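Local coordinates for DUF5348 domain-containing protein (Ruminococcus gnavus, PDB 3NRL) that is of unknown function, a small all-beta protein of the DUF5348 family whose chain folds into an antiparallel sheet, at residues E35-K40 and V46-E51; G16-R21 and D54-V59. All coordinates share one frame; numbering follows the deposited sequence.

Contact 1 (E35-K40 and V46-E51); sequences ECFDVK and VPVRIE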
# COMPACT_ATOMS: atom_id res chain seq x y z
N GLU A 35 -11.56 -2.87 14.00
CA GLU A 35 -12.12 -2.14 12.87
C GLU A 35 -12.35 -3.04 11.67
O GLU A 35 -11.50 -3.85 11.31
CB GLU A 35 -11.22 -0.96 12.50
CG GLU A 35 -11.10 0.05 13.63
CD GLU A 35 -10.73 1.44 13.14
OE1 GLU A 35 -11.53 2.03 12.38
OE2 GLU A 35 -9.65 1.94 13.51
N CYS A 36 -13.52 -2.90 11.05
CA CYS A 36 -13.89 -3.71 9.90
C CYS A 36 -13.88 -2.93 8.58
O CYS A 36 -14.10 -1.72 8.56
CB CYS A 36 -15.28 -4.30 10.12
SG CYS A 36 -16.51 -3.06 10.57
N PHE A 37 -13.62 -3.64 7.49
CA PHE A 37 -13.57 -3.08 6.15
C PHE A 37 -13.48 -4.23 5.15
O PHE A 37 -13.34 -5.38 5.56
CB PHE A 37 -12.35 -2.15 6.01
CG PHE A 37 -11.04 -2.80 6.35
CD1 PHE A 37 -10.36 -3.57 5.41
CD2 PHE A 37 -10.47 -2.64 7.62
CE1 PHE A 37 -9.13 -4.17 5.72
CE2 PHE A 37 -9.25 -3.23 7.94
CZ PHE A 37 -8.58 -4.00 6.99
N ASP A 38 -13.60 -3.95 3.85
CA ASP A 38 -13.52 -5.00 2.84
C ASP A 38 -12.17 -4.98 2.15
O ASP A 38 -11.55 -3.93 2.00
CB ASP A 38 -14.59 -4.84 1.74
CG ASP A 38 -16.01 -4.95 2.26
OD1 ASP A 38 -16.30 -5.87 3.05
OD2 ASP A 38 -16.85 -4.13 1.84
N VAL A 39 -11.72 -6.16 1.71
CA VAL A 39 -10.47 -6.29 0.98
C VAL A 39 -10.84 -6.74 -0.43
O VAL A 39 -11.66 -7.64 -0.61
CB VAL A 39 -9.54 -7.37 1.57
CG1 VAL A 39 -8.34 -7.58 0.62
CG2 VAL A 39 -9.04 -6.95 2.95
N LYS A 40 -10.23 -6.10 -1.42
CA LYS A 40 -10.49 -6.44 -2.80
C LYS A 40 -9.72 -7.70 -3.17
O LYS A 40 -8.51 -7.79 -2.97
CB LYS A 40 -10.06 -5.28 -3.71
CG LYS A 40 -10.37 -5.47 -5.18
CD LYS A 40 -11.86 -5.40 -5.45
CE LYS A 40 -12.15 -5.50 -6.94
NZ LYS A 40 -11.45 -4.44 -7.72
N VAL A 46 -14.10 -8.81 0.07
CA VAL A 46 -14.20 -9.75 1.18
C VAL A 46 -14.20 -9.01 2.52
O VAL A 46 -13.30 -8.23 2.80
CB VAL A 46 -13.00 -10.73 1.17
CG1 VAL A 46 -13.16 -11.76 2.28
CG2 VAL A 46 -12.89 -11.40 -0.19
N PRO A 47 -15.23 -9.25 3.36
CA PRO A 47 -15.31 -8.59 4.66
C PRO A 47 -14.27 -9.13 5.64
O PRO A 47 -14.14 -10.34 5.83
CB PRO A 47 -16.74 -8.90 5.12
CG PRO A 47 -16.97 -10.26 4.53
CD PRO A 47 -16.41 -10.10 3.13
N VAL A 48 -13.52 -8.22 6.25
CA VAL A 48 -12.50 -8.63 7.21
C VAL A 48 -12.53 -7.73 8.43
O VAL A 48 -13.21 -6.71 8.45
CB VAL A 48 -11.07 -8.56 6.60
CG1 VAL A 48 -10.99 -9.41 5.35
CG2 VAL A 48 -10.72 -7.11 6.27
N ARG A 49 -11.78 -8.14 9.45
CA ARG A 49 -11.67 -7.37 10.68
C ARG A 49 -10.19 -7.41 11.01
O ARG A 49 -9.57 -8.47 10.93
CB ARG A 49 -12.49 -8.03 11.80
CG ARG A 49 -12.60 -7.20 13.07
CD ARG A 49 -13.56 -7.82 14.10
NE ARG A 49 -13.03 -9.04 14.72
CZ ARG A 49 -13.51 -10.26 14.49
NH1 ARG A 49 -14.54 -10.43 13.68
NH2 ARG A 49 -12.96 -11.30 15.09
N ILE A 50 -9.60 -6.27 11.35
CA ILE A 50 -8.18 -6.28 11.68
C ILE A 50 -8.03 -6.45 13.19
O ILE A 50 -8.76 -5.84 13.96
CB ILE A 50 -7.46 -5.00 11.21
CG1 ILE A 50 -5.95 -5.17 11.41
CG2 ILE A 50 -7.97 -3.78 11.96
CD1 ILE A 50 -5.12 -4.16 10.65
N GLU A 51 -7.10 -7.30 13.59
CA GLU A 51 -6.86 -7.58 15.00
C GLU A 51 -5.37 -7.63 15.29
O GLU A 51 -4.55 -7.63 14.37
CB GLU A 51 -7.49 -8.92 15.39
CG GLU A 51 -9.00 -8.98 15.26
CD GLU A 51 -9.73 -8.14 16.29
OE1 GLU A 51 -9.07 -7.53 17.16
OE2 GLU A 51 -10.98 -8.09 16.23
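Phe-37 and Val-48 face each other in the beta hairpin made by strands 36-41 and 44-52, as a hydrogen-bonded antiparallel pair. Val-48 N donates to Phe-37 O at 2.9 Å, and Phe-37 N answers to Val-48 O at 3.2 Å. On the same face of the sheet Val-48 lays its CG2 methyl over the flat of the Phe-37 ring, 3.8 Å from the centroid, a CH-pi contact. The methyl gets there because CG2 sits between the backbone N and the carbonyl carbon, with CG1 at chi1 -57°; Val-48 CG2 also touches Val-39 CG2 at 3.7 Å. Next along the hairpin, Val-39 and Val-46 exchange two more backbone bonds, while at the other end Ile-50 N reaches Glu-35 O at 3.1 Å. The non-hydrogen-bonded pairs Cys-36 with Arg-49 and Asp-38 with Pro-47 carry the opposite face. There Asp-38 OD1 rests 3.3 Å from Pro-47 CA, while OD2 forms a salt bridge with Arg-72 of the adjoining strand 70-72. The Arg-49 chain bends at chi3, and its NE makes a salt-bridging hydrogen bond of 2.7 Å to Glu-51 OE2, which lies in the guanidinium plane. Val-71 and Met-73 touch Phe-37, and Leu-61 touches both Val-39 and Val-48.

Contact 2 (G16-R21 and D54-V59); sequences GRYDIR and DDWYLV. With SO4 (sulfate ion), chain C.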
# COMPACT_ATOMS: atom_id res chain seq x y z
N GLY A 16 3.01 1.99 15.23
CA GLY A 16 2.88 0.57 14.97
C GLY A 16 1.49 0.10 14.56
O GLY A 16 1.03 -0.95 14.99
N ARG A 17 0.84 0.88 13.71
CA ARG A 17 -0.49 0.57 13.22
C ARG A 17 -0.54 0.60 11.71
O ARG A 17 0.29 1.23 11.05
CB ARG A 17 -1.50 1.59 13.74
CG ARG A 17 -1.65 1.68 15.24
CD ARG A 17 -2.60 2.81 15.59
NE ARG A 17 -2.86 2.89 17.02
CZ ARG A 17 -3.55 1.98 17.71
NH1 ARG A 17 -4.05 0.92 17.09
NH2 ARG A 17 -3.74 2.14 19.01
N TYR A 18 -1.53 -0.10 11.16
CA TYR A 18 -1.75 -0.11 9.73
C TYR A 18 -2.64 1.09 9.48
O TYR A 18 -3.36 1.53 10.38
CB TYR A 18 -2.44 -1.41 9.30
CG TYR A 18 -1.46 -2.48 8.89
CD1 TYR A 18 -0.93 -2.50 7.60
CD2 TYR A 18 -0.97 -3.40 9.82
CE1 TYR A 18 0.07 -3.41 7.25
CE2 TYR A 18 0.02 -4.31 9.48
CZ TYR A 18 0.53 -4.31 8.20
OH TYR A 18 1.52 -5.20 7.87
N ASP A 19 -2.58 1.64 8.28
CA ASP A 19 -3.40 2.80 7.96
C ASP A 19 -3.90 2.66 6.54
O ASP A 19 -3.48 1.76 5.81
CB ASP A 19 -2.58 4.08 8.13
CG ASP A 19 -3.44 5.33 8.14
OD1 ASP A 19 -4.68 5.21 8.22
OD2 ASP A 19 -2.86 6.44 8.09
N ILE A 20 -4.80 3.55 6.15
CA ILE A 20 -5.36 3.50 4.81
C ILE A 20 -5.19 4.83 4.09
O ILE A 20 -5.57 5.88 4.60
CB ILE A 20 -6.85 3.16 4.85
CG1 ILE A 20 -7.05 1.75 5.42
CG2 ILE A 20 -7.45 3.28 3.46
CD1 ILE A 20 -8.48 1.40 5.68
N ARG A 21 -4.61 4.77 2.90
CA ARG A 21 -4.42 5.97 2.10
C ARG A 21 -5.57 6.03 1.09
O ARG A 21 -5.69 5.15 0.24
CB ARG A 21 -3.10 5.93 1.35
CG ARG A 21 -2.97 7.07 0.36
CD ARG A 21 -2.10 6.69 -0.82
NE ARG A 21 -0.68 6.81 -0.52
CZ ARG A 21 -0.09 7.96 -0.19
NH1 ARG A 21 -0.82 9.07 -0.11
NH2 ARG A 21 1.22 8.00 0.05
N ASP A 54 0.30 -11.42 18.02
CA ASP A 54 1.72 -11.18 18.23
C ASP A 54 2.07 -10.09 17.22
O ASP A 54 3.04 -9.35 17.38
CB ASP A 54 2.53 -12.45 17.93
CG ASP A 54 2.39 -13.49 19.01
OD1 ASP A 54 2.84 -13.23 20.15
OD2 ASP A 54 1.81 -14.57 18.73
N ASP A 55 1.24 -10.01 16.19
CA ASP A 55 1.39 -9.04 15.12
C ASP A 55 0.02 -8.83 14.48
O ASP A 55 -0.90 -9.63 14.67
CB ASP A 55 2.39 -9.56 14.08
CG ASP A 55 2.72 -8.52 13.02
OD1 ASP A 55 2.83 -7.33 13.37
OD2 ASP A 55 2.87 -8.91 11.84
N TRP A 56 -0.13 -7.74 13.72
CA TRP A 56 -1.40 -7.44 13.07
C TRP A 56 -1.80 -8.54 12.08
O TRP A 56 -0.97 -9.05 11.34
CB TRP A 56 -1.32 -6.11 12.33
CG TRP A 56 -1.07 -4.93 13.21
CD1 TRP A 56 0.13 -4.32 13.44
CD2 TRP A 56 -2.04 -4.22 13.98
NE1 TRP A 56 -0.04 -3.27 14.31
CE2 TRP A 56 -1.36 -3.18 14.65
CE3 TRP A 56 -3.43 -4.35 14.16
CZ2 TRP A 56 -2.02 -2.29 15.50
CZ3 TRP A 56 -4.08 -3.46 15.01
CH2 TRP A 56 -3.37 -2.44 15.66
N TYR A 57 -3.09 -8.88 12.07
CA TYR A 57 -3.57 -9.90 11.14
C TYR A 57 -5.03 -9.64 10.80
O TYR A 57 -5.71 -8.87 11.48
CB TYR A 57 -3.42 -11.30 11.75
CG TYR A 57 -4.30 -11.56 12.95
CD1 TYR A 57 -5.54 -12.19 12.79
CD2 TYR A 57 -3.91 -11.20 14.23
CE1 TYR A 57 -6.35 -12.45 13.89
CE2 TYR A 57 -4.72 -11.45 15.34
CZ TYR A 57 -5.93 -12.08 15.16
OH TYR A 57 -6.73 -12.36 16.24
N LEU A 58 -5.51 -10.27 9.74
CA LEU A 58 -6.90 -10.08 9.34
C LEU A 58 -7.74 -11.31 9.59
O LEU A 58 -7.31 -12.44 9.33
CB LEU A 58 -6.97 -9.71 7.86
CG LEU A 58 -6.18 -8.48 7.39
CD1 LEU A 58 -6.41 -8.28 5.89
CD2 LEU A 58 -6.63 -7.25 8.17
N VAL A 59 -8.93 -11.10 10.13
CA VAL A 59 -9.86 -12.19 10.36
C VAL A 59 -10.79 -12.11 9.15
O VAL A 59 -11.28 -11.04 8.81
CB VAL A 59 -10.71 -11.97 11.64
CG1 VAL A 59 -11.84 -13.00 11.69
CG2 VAL A 59 -9.82 -12.09 12.88
S SO4 C . -5.80 -0.73 19.87
O1 SO4 C . -5.63 -0.82 18.41
O2 SO4 C . -4.80 0.20 20.42
O3 SO4 C . -7.15 -0.25 20.18
O4 SO4 C . -5.60 -2.07 20.47
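Trp-56 presents the face of its indole to the edge of the Tyr-18 ring, an offset edge-to-face pair with the planes at 86° and the Tyr-18 centroid 5.4 Å from that of the five-membered ring. The tyrosine leads with its CD2-CE2 side: Tyr-18 CE2 lies 3.6 Å from Trp-56 CB, and Tyr-18 CD2 approaches Trp-56 CG. Trp-56 CG stands anti to its own carbonyl carbon, which carries the indole across to strand 17-23 and brings NE1 to Gly-16 O. The Trp-56 NE1 to Gly-16 O bond is short, 2.6 Å, but bent to 142° at the hydrogen, with the oxygen a little out of the indole plane. Farther along the same indole, Trp-56 CH2 comes within 3.7 Å of Arg-17 NH1, the guanidinium plane turned 54° from the ring. Arg-17, extended from CG to NE, grips a sulfate ion, probably from the crystallisation liquor, with two nearly straight bonds: NH1 to sulfate O1 at 2.7 Å and NH2 to sulfate O2 at 2.6 Å. Cys-33 N is a further donor to this anion. With an alanine here in place of Trp-56 the indole and its N-H are gone; the Gly-16 carbonyl would probably lose its partner and the Tyr-18 edge the ring face beyond CB, leaving a gap between the two strands. The Tyr-18 hydroxyl bonds Asp-67, and its ring also meets Tyr-11 of strand 6-12. Strands 17-23 and 56-59 are not neighbours in the sheet, so the join rests on Trp-56, which packs on Ile-50 of strand 44-52, while Tyr-18 packs on Leu-9 of strand 6-12.

How the contacts relate
Both contacts combine buried and exposed residues, but they join the fold differently. Contact 1 links successive strands through regular backbone bonding, with an apolar face and a more exposed face that carries charged residues; contact 2 spans separated parts of the sheet through an indole, a phenol ring and one carbonyl, with a bound anion alongside. Strand 44-52 lies next to strand 56-59, and the two contacts touch there: Arg-49 O lies 2.8 Å from Val-59 N and Glu-51 N lies 3.0 Å from Tyr-57 O, both probable hydrogen bonds. Trp-56 CE3 also packs against Glu-51 O. The hairpin of contact 1 falls, in sequence, between the two segments of contact 2.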